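Local coordinates for protein putative efflux transporter (Bacteroides eggerthii, PDB 4L8J) that probably serves as the periplasmic adaptor (membrane fusion protein) of an HlyD-family efflux system, linking an inner-membrane pump to an outer-membrane channel, at residues L176-A181 / S245-F250. Residues are numbered along the deposited sequence; the frame is centred on the assembly and turned at random.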
# COMPACT_ATOMS: atom_id res chain seq x y z
N LEU A 176 -7.65 16.90 15.47
CA LEU A 176 -8.33 16.38 16.65
C LEU A 176 -7.95 14.91 16.91
O LEU A 176 -7.76 14.54 18.07
CB LEU A 176 -9.85 16.51 16.51
CG LEU A 176 -10.69 16.03 17.72
CD1 LEU A 176 -10.28 16.75 19.03
CD2 LEU A 176 -12.17 16.16 17.44
N TYR A 177 -7.82 14.08 15.84
CA TYR A 177 -7.46 12.65 15.97
C TYR A 177 -6.08 12.48 16.62
O TYR A 177 -5.87 11.51 17.36
CB TYR A 177 -7.53 11.93 14.61
CG TYR A 177 -6.42 12.27 13.64
CD1 TYR A 177 -6.46 13.45 12.90
CD2 TYR A 177 -5.38 11.39 13.39
CE1 TYR A 177 -5.45 13.77 11.99
CE2 TYR A 177 -4.38 11.68 12.47
CZ TYR A 177 -4.41 12.88 11.78
OH TYR A 177 -3.43 13.20 10.86
N LEU A 178 -5.17 13.44 16.40
CA LEU A 178 -3.85 13.38 17.01
C LEU A 178 -3.94 13.67 18.50
O LEU A 178 -3.23 13.03 19.26
CB LEU A 178 -2.81 14.29 16.31
CG LEU A 178 -2.56 13.94 14.82
CD1 LEU A 178 -1.77 15.03 14.12
CD2 LEU A 178 -1.91 12.58 14.65
N LEU A 179 -4.83 14.60 18.92
CA LEU A 179 -5.02 14.90 20.34
C LEU A 179 -5.73 13.75 21.07
O LEU A 179 -5.48 13.54 22.25
CB LEU A 179 -5.83 16.18 20.55
CG LEU A 179 -5.10 17.50 20.26
CD1 LEU A 179 -6.10 18.65 20.14
CD2 LEU A 179 -4.08 17.82 21.36
N ARG A 180 -6.62 13.03 20.37
CA ARG A 180 -7.36 11.91 20.93
C ARG A 180 -6.51 10.61 20.98
O ARG A 180 -6.87 9.71 21.73
CB ARG A 180 -8.63 11.65 20.12
CG ARG A 180 -9.74 12.66 20.37
CD ARG A 180 -10.85 12.49 19.36
NE ARG A 180 -12.07 13.18 19.79
CZ ARG A 180 -13.20 13.26 19.07
NH1 ARG A 180 -13.26 12.69 17.86
NH2 ARG A 180 -14.26 13.90 19.55
N ALA A 181 -5.43 10.49 20.18
CA ALA A 181 -4.61 9.27 20.17
C ALA A 181 -4.13 8.94 21.57
O ALA A 181 -3.73 9.82 22.34
CB ALA A 181 -3.43 9.41 19.23
N SER A 245 2.14 11.40 18.43
CA SER A 245 1.02 10.48 18.54
C SER A 245 1.26 9.21 17.73
O SER A 245 1.39 9.28 16.50
CB SER A 245 -0.27 11.14 18.04
OG SER A 245 -0.55 12.39 18.67
N ASP A 246 1.24 8.04 18.40
CA ASP A 246 1.32 6.78 17.67
C ASP A 246 -0.11 6.44 17.24
O ASP A 246 -0.93 6.10 18.08
CB ASP A 246 1.99 5.66 18.47
CG ASP A 246 2.30 4.41 17.65
OD1 ASP A 246 1.71 4.25 16.56
OD2 ASP A 246 3.11 3.58 18.11
N ILE A 247 -0.42 6.61 15.95
CA ILE A 247 -1.77 6.34 15.44
C ILE A 247 -1.99 4.84 15.10
O ILE A 247 -3.09 4.49 14.69
CB ILE A 247 -2.15 7.24 14.25
CG1 ILE A 247 -1.25 7.00 13.02
CG2 ILE A 247 -2.23 8.73 14.68
CD1 ILE A 247 -1.90 7.60 11.75
N ALA A 248 -0.98 3.98 15.24
CA ALA A 248 -1.14 2.52 14.99
C ALA A 248 -0.32 1.73 16.00
O ALA A 248 0.65 1.07 15.64
CB ALA A 248 -0.73 2.16 13.56
N PRO A 249 -0.65 1.85 17.31
CA PRO A 249 0.18 1.17 18.33
C PRO A 249 0.12 -0.36 18.26
O PRO A 249 1.05 -1.02 18.70
CB PRO A 249 -0.39 1.70 19.66
CG PRO A 249 -1.84 2.04 19.34
CD PRO A 249 -1.77 2.60 17.93
N PHE A 250 -0.93 -0.90 17.66
CA PHE A 250 -1.20 -2.33 17.49
C PHE A 250 -0.17 -3.03 16.59
O PHE A 250 -0.12 -4.27 16.63
CB PHE A 250 -2.60 -2.53 16.88
CG PHE A 250 -2.92 -1.68 15.67
CD1 PHE A 250 -2.56 -2.10 14.38
CD2 PHE A 250 -3.58 -0.46 15.80
CE1 PHE A 250 -2.84 -1.30 13.27
CE2 PHE A 250 -3.89 0.32 14.68
CZ PHE A 250 -3.50 -0.09 13.43
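Ser245 donates its hydroxyl to a carbonyl in the last turn of helix 176-180, with OG lying 2.8 Å from Leu178 O. The donor reaches the carbonyl at a C=O...OG angle of 123°, tilted 33° out of its plane. OG stands anti to the carbonyl carbon of its own residue (chi1 -54°), and this rotamer carries it to the helix. Beside the bond, Ala181 CB rests on Ser245 CB at 3.8 Å, just where the chain leaves helical geometry. An alanine in place of Ser245 keeps the CB contact but would probably leave Leu178 O without its hydroxyl donor and the helix end less firmly tied to the strand. The contact sets the short helix against the end of strand 238-246 in the six-stranded antiparallel barrel, the β-barrel domain characteristic of these adaptors. Next to the serine, Leu178 CD2 meets Ile247 CG2 at 3.9 Å, the two side chains running obliquely to each other. The same CG2 methyl approaches Tyr177 CE2 more distantly, at 4.3 Å, while Leu178 CG sits above one face of the Tyr177 ring, displaced toward its rim.

Strand 20-29 backs the contact: Ile21 touches both Leu178 and Ile247. Beyond Ser245 the chain bends through an Asx turn, in which Ala248 N donates to Asp246 OD1 at 3.0 Å; that oxygen is also hydrogen-bonded to Ser19 OG.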